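Local coordinates for penicillin-binding protein 2 (Pbp2) (Helicobacter pylori, PDB 5LP5) that probably cross-links peptidoglycan as a penicillin-binding transpeptidase in cell wall synthesis, and forms a complex with MreC, at residues N155-L163 and L233-D244; M535-T546 and I558-G568. All blocks are in the same frame, centred on the assembly; numbering follows the deposited sequence.

Contact 1 (N155-L163 and L233-D244)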
loop_
_atom_site.group_PDB
_atom_site.type_symbol
_atom_site.label_atom_id
_atom_site.label_comp_id
_atom_site.label_asym_id
_atom_site.label_seq_id
_atom_site.Cartn_x
_atom_site.Cartn_y
_atom_site.Cartn_z
ATOM N N ASN A 155 6.203 11.213 3.967
ATOM C CA ASN A 155 6.840 12.365 4.608
ATOM C C ASN A 155 7.256 12.139 6.057
ATOM O O ASN A 155 7.663 13.067 6.739
ATOM C CB ASN A 155 5.933 13.581 4.499
ATOM C CG ASN A 155 5.595 13.895 3.076
ATOM O OD1 ASN A 155 6.215 14.745 2.456
ATOM N ND2 ASN A 155 4.633 13.193 2.546
ATOM N N ASN A 156 7.170 10.903 6.517
ATOM C CA ASN A 156 7.578 10.545 7.867
ATOM C C ASN A 156 6.828 11.228 9.005
ATOM O O ASN A 156 5.750 10.761 9.382
ATOM C CB ASN A 156 9.088 10.701 8.014
ATOM C CG ASN A 156 9.832 9.655 7.223
ATOM O OD1 ASN A 156 9.816 8.470 7.548
ATOM N ND2 ASN A 156 10.427 10.078 6.144
ATOM N N ALA A 157 7.390 12.303 9.553
ATOM C CA ALA A 157 6.811 12.972 10.725
ATOM C C ALA A 157 6.028 14.224 10.362
ATOM O O ALA A 157 5.607 14.987 11.230
ATOM C CB ALA A 157 7.887 13.312 11.749
ATOM N N LEU A 158 5.815 14.430 9.072
ATOM C CA LEU A 158 4.996 15.533 8.631
ATOM C C LEU A 158 3.559 15.263 9.026
ATOM O O LEU A 158 3.003 14.239 8.652
ATOM C CB LEU A 158 5.098 15.717 7.121
ATOM C CG LEU A 158 4.375 16.966 6.626
ATOM C CD1 LEU A 158 5.140 18.210 7.052
ATOM C CD2 LEU A 158 4.220 16.912 5.117
ATOM N N ALA A 159 2.979 16.184 9.792
ATOM C CA ALA A 159 1.556 16.140 10.153
ATOM C C ALA A 159 1.212 14.858 10.877
ATOM O O ALA A 159 0.075 14.392 10.842
ATOM C CB ALA A 159 0.679 16.290 8.915
ATOM N N SER A 160 2.204 14.294 11.550
ATOM C CA SER A 160 2.018 13.043 12.251
ATOM C C SER A 160 0.819 13.068 13.197
ATOM O O SER A 160 0.185 12.030 13.419
ATOM C CB SER A 160 3.299 12.659 13.006
ATOM O OG SER A 160 3.514 13.438 14.174
ATOM N N HIS A 161 0.506 14.233 13.754
ATOM C CA HIS A 161 -0.595 14.334 14.706
ATOM C C HIS A 161 -1.940 14.534 14.016
ATOM O O HIS A 161 -2.974 14.480 14.650
ATOM C CB HIS A 161 -0.333 15.429 15.758
ATOM C CG HIS A 161 0.669 15.039 16.806
ATOM N ND1 HIS A 161 1.980 15.457 16.764
ATOM C CD2 HIS A 161 0.555 14.272 17.920
ATOM C CE1 HIS A 161 2.627 14.971 17.807
ATOM N NE2 HIS A 161 1.788 14.244 18.521
ATOM N N VAL A 162 -1.925 14.755 12.713
ATOM C CA VAL A 162 -3.156 14.763 11.925
ATOM C C VAL A 162 -3.449 13.392 11.354
ATOM O O VAL A 162 -4.548 12.845 11.521
ATOM C CB VAL A 162 -3.071 15.731 10.735
ATOM C CG1 VAL A 162 -4.357 15.678 9.939
ATOM C CG2 VAL A 162 -2.782 17.150 11.230
ATOM N N LEU A 163 -2.460 12.840 10.672
ATOM C CA LEU A 163 -2.654 11.603 9.941
ATOM C C LEU A 163 -2.909 10.422 10.873
ATOM O O LEU A 163 -3.869 9.673 10.684
ATOM C CB LEU A 163 -1.446 11.343 9.048
ATOM C CG LEU A 163 -1.104 12.454 8.046
ATOM C CD1 LEU A 163 0.222 12.153 7.395
ATOM C CD2 LEU A 163 -2.179 12.582 7.003
ATOM N N LEU A 233 -7.492 15.360 2.085
ATOM C CA LEU A 233 -7.440 16.316 3.188
ATOM C C LEU A 233 -7.110 17.709 2.676
ATOM O O LEU A 233 -6.478 17.870 1.628
ATOM C CB LEU A 233 -6.369 15.936 4.216
ATOM C CG LEU A 233 -6.400 14.529 4.790
ATOM C CD1 LEU A 233 -5.365 14.389 5.877
ATOM C CD2 LEU A 233 -7.772 14.211 5.341
ATOM N N SER A 234 -7.509 18.707 3.458
ATOM C CA SER A 234 -7.343 20.105 3.102
ATOM C C SER A 234 -5.946 20.656 3.345
ATOM O O SER A 234 -5.629 21.744 2.885
ATOM C CB SER A 234 -8.357 20.950 3.861
ATOM O OG SER A 234 -8.283 20.676 5.253
ATOM N N LEU A 235 -5.105 19.913 4.054
ATOM C CA LEU A 235 -3.735 20.366 4.262
ATOM C C LEU A 235 -3.036 20.745 2.957
ATOM O O LEU A 235 -3.326 20.175 1.920
ATOM C CB LEU A 235 -2.911 19.273 4.944
ATOM C CG LEU A 235 -3.277 18.832 6.351
ATOM C CD1 LEU A 235 -2.323 17.714 6.745
ATOM C CD2 LEU A 235 -3.181 19.977 7.325
ATOM N N ASP A 236 -2.103 21.685 3.018
ATOM C CA ASP A 236 -1.172 21.913 1.929
ATOM C C ASP A 236 0.209 21.524 2.399
ATOM O O ASP A 236 0.732 22.092 3.330
ATOM C CB ASP A 236 -1.179 23.374 1.500
ATOM C CG ASP A 236 -0.280 23.648 0.269
ATOM O OD1 ASP A 236 0.703 22.894 0.046
ATOM O OD2 ASP A 236 -0.547 24.638 -0.459
ATOM N N LYS A 237 0.799 20.557 1.728
ATOM C CA LYS A 237 2.095 19.988 2.111
ATOM C C LYS A 237 3.215 21.029 2.212
ATOM O O LYS A 237 4.120 20.901 3.039
ATOM C CB LYS A 237 2.475 18.887 1.106
ATOM C CG LYS A 237 3.835 18.279 1.311
ATOM C CD LYS A 237 4.174 17.351 0.152
ATOM C CE LYS A 237 5.623 16.913 0.266
ATOM N NZ LYS A 237 5.984 15.758 -0.597
ATOM N N ARG A 238 3.162 22.060 1.379
ATOM C CA ARG A 238 4.186 23.101 1.417
ATOM C C ARG A 238 4.030 23.930 2.686
ATOM O O ARG A 238 4.993 24.166 3.414
ATOM C CB ARG A 238 4.089 23.992 0.191
ATOM C CG ARG A 238 4.441 23.273 -1.107
ATOM C CD ARG A 238 3.890 23.993 -2.337
ATOM N NE ARG A 238 2.435 24.019 -2.318
ATOM C CZ ARG A 238 1.676 24.719 -3.155
ATOM N NH1 ARG A 238 2.227 25.453 -4.112
ATOM N NH2 ARG A 238 0.356 24.687 -3.040
ATOM N N LEU A 239 2.799 24.353 2.951
ATOM C CA LEU A 239 2.495 25.142 4.138
ATOM C C LEU A 239 2.856 24.428 5.439
ATOM O O LEU A 239 3.299 25.080 6.377
ATOM C CB LEU A 239 1.022 25.522 4.157
ATOM C CG LEU A 239 0.547 26.502 3.089
ATOM C CD1 LEU A 239 -0.945 26.760 3.260
ATOM C CD2 LEU A 239 1.310 27.813 3.141
ATOM N N GLN A 240 2.666 23.107 5.500
ATOM C CA GLN A 240 3.052 22.328 6.687
ATOM C C GLN A 240 4.558 22.220 6.833
ATOM O O GLN A 240 5.082 22.228 7.946
ATOM C CB GLN A 240 2.461 20.921 6.677
ATOM C CG GLN A 240 1.094 20.803 7.362
ATOM C CD GLN A 240 1.127 20.403 8.830
ATOM O OE1 GLN A 240 0.169 20.664 9.532
ATOM N NE2 GLN A 240 2.193 19.746 9.288
ATOM N N LYS A 241 5.270 22.114 5.721
ATOM C CA LYS A 241 6.723 22.075 5.815
ATOM C C LYS A 241 7.246 23.400 6.344
ATOM O O LYS A 241 8.220 23.414 7.104
ATOM C CB LYS A 241 7.368 21.704 4.483
ATOM C CG LYS A 241 7.295 20.218 4.206
ATOM C CD LYS A 241 8.152 19.796 3.042
ATOM C CE LYS A 241 7.952 18.314 2.786
ATOM N NZ LYS A 241 8.733 17.852 1.606
ATOM N N GLU A 242 6.590 24.496 5.959
ATOM C CA GLU A 242 6.907 25.810 6.499
ATOM C C GLU A 242 6.679 25.799 7.993
ATOM O O GLU A 242 7.544 26.203 8.768
ATOM C CB GLU A 242 6.039 26.900 5.850
ATOM C CG GLU A 242 6.282 28.316 6.375
ATOM C CD GLU A 242 7.738 28.756 6.292
ATOM O OE1 GLU A 242 8.521 28.145 5.543
ATOM O OE2 GLU A 242 8.116 29.719 6.987
ATOM N N ALA A 243 5.502 25.323 8.386
ATOM C CA ALA A 243 5.125 25.211 9.790
ATOM C C ALA A 243 6.158 24.430 10.589
ATOM O O ALA A 243 6.558 24.854 11.653
ATOM C CB ALA A 243 3.768 24.561 9.907
ATOM N N ASP A 244 6.612 23.300 10.063
ATOM C CA ASP A 244 7.650 22.521 10.735
ATOM C C ASP A 244 8.909 23.367 10.900
ATOM O O ASP A 244 9.460 23.454 11.976
ATOM C CB ASP A 244 7.943 21.209 9.985
ATOM C CG ASP A 244 6.921 20.093 10.293
ATOM O OD1 ASP A 244 5.752 20.370 10.649
ATOM O OD2 ASP A 244 7.287 18.912 10.166
#

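Contact 2 (M535-T546 and I558-G568)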
loop_
_atom_site.group_PDB
_atom_site.type_symbol
_atom_site.label_atom_id
_atom_site.label_comp_id
_atom_site.label_asym_id
_atom_site.label_seq_id
_atom_site.Cartn_x
_atom_site.Cartn_y
_atom_site.Cartn_z
ATOM N N MET A 535 15.208 33.743 33.308
ATOM C CA MET A 535 14.252 32.703 33.689
ATOM C C MET A 535 14.612 31.363 33.024
ATOM O O MET A 535 14.794 31.298 31.807
ATOM C CB MET A 535 12.830 33.166 33.311
ATOM C CG MET A 535 11.732 32.810 34.317
ATOM S SD MET A 535 10.496 34.121 34.559
ATOM C CE MET A 535 9.024 33.216 35.042
ATOM N N GLU A 536 14.728 30.305 33.828
ATOM C CA GLU A 536 15.072 28.970 33.316
ATOM C C GLU A 536 13.907 28.392 32.510
ATOM O O GLU A 536 12.759 28.646 32.834
ATOM C CB GLU A 536 15.452 28.029 34.469
ATOM C CG GLU A 536 16.170 26.750 34.037
ATOM C CD GLU A 536 15.233 25.577 33.777
ATOM O OE1 GLU A 536 14.286 25.384 34.568
ATOM O OE2 GLU A 536 15.452 24.847 32.782
ATOM N N TYR A 537 14.230 27.616 31.477
ATOM C CA TYR A 537 13.295 27.295 30.387
ATOM C C TYR A 537 11.872 26.880 30.816
ATOM O O TYR A 537 10.897 27.417 30.303
ATOM C CB TYR A 537 13.918 26.246 29.450
ATOM C CG TYR A 537 13.070 25.943 28.237
ATOM C CD1 TYR A 537 13.413 26.419 26.964
ATOM C CD2 TYR A 537 11.922 25.171 28.357
ATOM C CE1 TYR A 537 12.616 26.141 25.862
ATOM C CE2 TYR A 537 11.132 24.885 27.265
ATOM C CZ TYR A 537 11.465 25.365 26.033
ATOM O OH TYR A 537 10.614 25.017 25.007
ATOM N N PHE A 538 11.747 25.941 31.749
ATOM C CA PHE A 538 10.420 25.382 32.103
ATOM C C PHE A 538 9.543 26.286 32.971
ATOM O O PHE A 538 8.348 26.052 33.119
ATOM C CB PHE A 538 10.587 24.019 32.771
ATOM C CG PHE A 538 10.906 22.941 31.802
ATOM C CD1 PHE A 538 9.911 22.439 30.988
ATOM C CD2 PHE A 538 12.198 22.473 31.657
ATOM C CE1 PHE A 538 10.188 21.461 30.059
ATOM C CE2 PHE A 538 12.488 21.496 30.733
ATOM C CZ PHE A 538 11.482 20.987 29.932
ATOM N N HIS A 539 10.149 27.305 33.561
ATOM C CA HIS A 539 9.405 28.257 34.391
ATOM C C HIS A 539 8.745 29.355 33.555
ATOM O O HIS A 539 7.843 30.058 34.024
ATOM C CB HIS A 539 10.330 28.845 35.456
ATOM C CG HIS A 539 10.314 28.066 36.729
ATOM N ND1 HIS A 539 11.283 27.141 37.060
ATOM C CD2 HIS A 539 9.410 28.048 37.736
ATOM C CE1 HIS A 539 10.988 26.605 38.231
ATOM N NE2 HIS A 539 9.858 27.138 38.663
ATOM N N ARG A 540 9.181 29.458 32.302
ATOM C CA ARG A 540 8.773 30.530 31.423
ATOM C C ARG A 540 7.305 30.445 31.073
ATOM O O ARG A 540 6.743 29.353 30.897
ATOM C CB ARG A 540 9.603 30.494 30.148
ATOM C CG ARG A 540 11.076 30.793 30.380
ATOM C CD ARG A 540 11.892 30.632 29.104
ATOM N NE ARG A 540 13.308 30.887 29.348
ATOM C CZ ARG A 540 14.273 30.743 28.445
ATOM N NH1 ARG A 540 13.998 30.337 27.211
ATOM N NH2 ARG A 540 15.530 30.996 28.785
ATOM N N SER A 541 6.695 31.626 30.973
ATOM C CA SER A 541 5.324 31.775 30.501
ATOM C C SER A 541 5.181 31.259 29.039
ATOM O O SER A 541 6.116 31.375 28.235
ATOM C CB SER A 541 4.918 33.257 30.603
ATOM O OG SER A 541 5.460 33.879 31.769
ATOM N N HIS A 542 4.031 30.668 28.716
ATOM C CA HIS A 542 3.732 30.283 27.336
ATOM C C HIS A 542 3.307 31.515 26.529
ATOM O O HIS A 542 2.888 32.534 27.099
ATOM C CB HIS A 542 2.602 29.251 27.254
ATOM C CG HIS A 542 2.823 28.028 28.078
ATOM N ND1 HIS A 542 3.983 27.290 28.025
ATOM C CD2 HIS A 542 2.014 27.396 28.958
ATOM C CE1 HIS A 542 3.886 26.266 28.855
ATOM N NE2 HIS A 542 2.703 26.311 29.439
ATOM N N ALA A 543 3.394 31.397 25.204
ATOM C CA ALA A 543 3.182 32.537 24.317
ATOM C C ALA A 543 2.099 32.268 23.283
ATOM O O ALA A 543 2.148 31.258 22.592
ATOM C CB ALA A 543 4.483 32.891 23.611
ATOM N N TRP A 544 1.147 33.189 23.166
ATOM C CA TRP A 544 0.081 33.091 22.181
ATOM C C TRP A 544 0.188 34.226 21.172
ATOM O O TRP A 544 0.725 35.301 21.473
ATOM C CB TRP A 544 -1.298 33.210 22.838
ATOM C CG TRP A 544 -1.832 31.985 23.508
ATOM C CD1 TRP A 544 -1.751 31.675 24.836
ATOM C CD2 TRP A 544 -2.563 30.923 22.897
ATOM N NE1 TRP A 544 -2.376 30.488 25.085
ATOM C CE2 TRP A 544 -2.886 30.001 23.915
ATOM C CE3 TRP A 544 -2.968 30.651 21.589
ATOM C CZ2 TRP A 544 -3.587 28.830 23.662
ATOM C CZ3 TRP A 544 -3.678 29.499 21.343
ATOM C CH2 TRP A 544 -3.978 28.603 22.368
ATOM N N ILE A 545 -0.352 33.972 19.981
ATOM C CA ILE A 545 -0.669 35.001 19.000
ATOM C C ILE A 545 -1.670 34.392 18.031
ATOM O O ILE A 545 -1.457 33.304 17.504
ATOM C CB ILE A 545 0.579 35.509 18.249
ATOM C CG1 ILE A 545 0.217 36.640 17.271
ATOM C CG2 ILE A 545 1.295 34.358 17.544
ATOM C CD1 ILE A 545 1.383 37.531 16.903
ATOM N N THR A 546 -2.789 35.073 17.842
ATOM C CA THR A 546 -3.792 34.646 16.883
ATOM C C THR A 546 -4.054 35.845 16.002
ATOM O O THR A 546 -3.725 36.945 16.354
ATOM C CB THR A 546 -5.057 34.129 17.584
ATOM O OG1 THR A 546 -5.878 33.423 16.653
ATOM C CG2 THR A 546 -5.843 35.268 18.197
ATOM N N ILE A 558 -4.964 32.407 11.545
ATOM C CA ILE A 558 -3.766 31.685 11.946
ATOM C C ILE A 558 -3.676 31.771 13.446
ATOM O O ILE A 558 -3.995 32.797 13.995
ATOM C CB ILE A 558 -2.515 32.321 11.340
ATOM C CG1 ILE A 558 -2.634 32.324 9.812
ATOM C CG2 ILE A 558 -1.273 31.588 11.810
ATOM C CD1 ILE A 558 -1.457 32.917 9.068
ATOM N N THR A 559 -3.254 30.701 14.105
ATOM C CA THR A 559 -3.172 30.675 15.554
ATOM C C THR A 559 -1.908 29.918 15.940
ATOM O O THR A 559 -1.691 28.780 15.517
ATOM C CB THR A 559 -4.401 29.989 16.181
ATOM O OG1 THR A 559 -5.579 30.790 15.984
ATOM C CG2 THR A 559 -4.209 29.791 17.677
ATOM N N ILE A 560 -1.069 30.564 16.745
ATOM C CA ILE A 560 0.256 30.031 17.070
ATOM C C ILE A 560 0.457 30.027 18.563
ATOM O O ILE A 560 0.092 30.982 19.236
ATOM C CB ILE A 560 1.385 30.862 16.418
ATOM C CG1 ILE A 560 1.251 30.818 14.897
ATOM C CG2 ILE A 560 2.760 30.337 16.819
ATOM C CD1 ILE A 560 2.084 31.844 14.166
ATOM N N LEU A 561 1.045 28.942 19.062
ATOM C CA LEU A 561 1.323 28.790 20.480
ATOM C C LEU A 561 2.689 28.141 20.720
ATOM O O LEU A 561 2.883 26.977 20.367
ATOM C CB LEU A 561 0.243 27.932 21.118
ATOM C CG LEU A 561 0.603 27.469 22.526
ATOM C CD1 LEU A 561 0.298 28.526 23.572
ATOM C CD2 LEU A 561 -0.157 26.208 22.816
ATOM N N VAL A 562 3.618 28.877 21.333
ATOM C CA VAL A 562 4.940 28.316 21.639
ATOM C C VAL A 562 5.100 28.073 23.132
ATOM O O VAL A 562 5.104 29.009 23.929
ATOM C CB VAL A 562 6.107 29.206 21.151
ATOM C CG1 VAL A 562 7.445 28.622 21.573
ATOM C CG2 VAL A 562 6.074 29.350 19.642
ATOM N N GLU A 563 5.242 26.808 23.507
ATOM C CA GLU A 563 5.416 26.466 24.903
ATOM C C GLU A 563 6.658 27.159 25.448
ATOM O O GLU A 563 7.732 27.074 24.857
ATOM C CB GLU A 563 5.491 24.948 25.102
ATOM C CG GLU A 563 4.124 24.279 25.054
ATOM C CD GLU A 563 4.178 22.792 25.340
ATOM O OE1 GLU A 563 5.241 22.303 25.741
ATOM O OE2 GLU A 563 3.163 22.104 25.169
ATOM N N HIS A 564 6.477 27.864 26.565
ATOM C CA HIS A 564 7.549 28.584 27.231
ATOM C C HIS A 564 8.115 29.676 26.325
ATOM O O HIS A 564 9.269 30.090 26.469
ATOM C CB HIS A 564 8.606 27.588 27.707
ATOM C CG HIS A 564 8.048 26.533 28.621
ATOM N ND1 HIS A 564 7.327 26.837 29.761
ATOM C CD2 HIS A 564 8.092 25.179 28.560
ATOM C CE1 HIS A 564 6.971 25.715 30.368
ATOM N NE2 HIS A 564 7.423 24.694 29.661
ATOM N N GLY A 565 7.262 30.155 25.410
ATOM C CA GLY A 565 7.615 31.203 24.445
ATOM C C GLY A 565 7.801 32.559 25.087
ATOM O O GLY A 565 8.119 33.540 24.412
ATOM N N GLU A 566 7.551 32.620 26.392
ATOM C CA GLU A 566 8.012 33.722 27.220
ATOM C C GLU A 566 7.474 35.056 26.730
ATOM O O GLU A 566 8.145 36.068 26.884
ATOM C CB GLU A 566 9.567 33.756 27.256
ATOM C CG GLU A 566 10.173 34.515 28.447
ATOM C CD GLU A 566 11.701 34.477 28.508
ATOM O OE1 GLU A 566 12.318 33.966 27.539
ATOM O OE2 GLU A 566 12.283 34.979 29.522
ATOM N N GLY A 567 6.285 35.080 26.141
ATOM C CA GLY A 567 5.704 36.354 25.710
ATOM C C GLY A 567 5.162 36.387 24.290
ATOM O O GLY A 567 5.844 36.004 23.332
ATOM N N GLY A 568 3.932 36.875 24.172
ATOM C CA GLY A 568 3.133 36.748 22.945
ATOM C C GLY A 568 3.624 37.554 21.767
ATOM O O GLY A 568 3.509 37.115 20.632
#

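Contact 1 (N155-L163 and L233-D244)
A159 meets L235 and Q240 across the contact, and its carbonyl oxygen is gripped by two backbone N-H groups. V162 N donates to A159 O at 2.8 Å. L163 N donates to the same A159 O at 3.0 Å. A159 is at the N-cap position of the short helix 160-163. A159 CB lies 4.0 Å from L235 CD1. The Q240 chain bends at chi2 (-93°), which goes with NE2 beside A159 while OE1 accepts from A267 N. L158 packs on helix 237-246. Its CG stands anti to the backbone N (chi1 -174°), and L158 CD1 comes to 3.8 Å from Q240 CB, with D244 OD2 also near. The other D244 oxygen, OD1, bonds to Y270. L158 CD2 approaches K237 CG, where the two side chains cross at about a right angle. Beyond it the extended K237 chain brings NZ to 3.2 Å from N155 OD1. At the far end V162 CG1 packs on L233 and L235, and L163 CD2 meets L233 CD1 at 3.8 Å. The D236 side chain caps helix 237-246 through R238 N. That helix sets L239 and A243 against strand 264-270 and helix 572-584, while L163 and L233 both rest on strand 56-57.

Contact 2 (M535-T546 and I558-G568)
The H564 ring lies between H542 and the Y537-F538 backbone. H542 CE1 lies over one face, towards the rim. F538 CA sits over the opposite face, 4.0 Å from the ring centroid, a CH-pi contact. H564 CG is anti to the carbonyl carbon (chi1 -57°), which sets the ring alongside H542, pointing the same way. In the ring plane, H564 ND1 donates to R540 O at 2.8 Å, nearly straight (172°). H564 N donates to H542 ND1 at 2.9 Å, in the plane of that ring. These bonds help to set the rotation of both rings. Y537 adds an oblique ring, with CE2 against H564 CD2, and its OH bonds to R251. Two residues on, E566 N donates to S541 O. E566 OE1 lies over one face of the R540 guanidinium, a long salt bridge of 3.7 Å to NE, while E566 OE2 accepts from K533 N. R540 NE and NH2 both hold M535 O in the guanidinium plane. This cluster crowns a beta hairpin, strands 542-549 and 556-562, in the antiparallel sheet of the transpeptidase domain. V562 O takes A543 N and G565 N from opposite faces of its plane. I545 and I560 form a hydrogen-bonded pair. On the other side of the sheet, L561 CD1 sits over the five-membered ring of W544, 3.6 Å from its centroid, and P308 O holds W544 NE1. T546 OG1 and T559 OG1 share a hydrogen bond of 2.7 Å, and T448 OG1 also bonds to T546 OG1. T546 pairs through its backbone with K513, which begins a KTG sequence consistent with the active-site motif of penicillin-binding enzymes.

In the fold
Contact 1 closes before contact 2 opens along the chain. Their centres are 22 Å apart, and their nearest atoms are about 8 Å apart without touching. Contact 1 joins residues 155-163, part of the dimerisation-domain family region, to helix 237-246. Contact 2 belongs to the transpeptidase domain and pairs two strands of its five-stranded antiparallel sheet. Helix 237-246 packs on strand 264-270, an outermost strand of that sheet, and on helix 572-584. I545 and I558 of contact 2 touch the same helix 572-584, so both contacts reach it. Contact 1 thus joins the dimerisation region to a helix at the edge of the sheet, while contact 2 pairs strands further in.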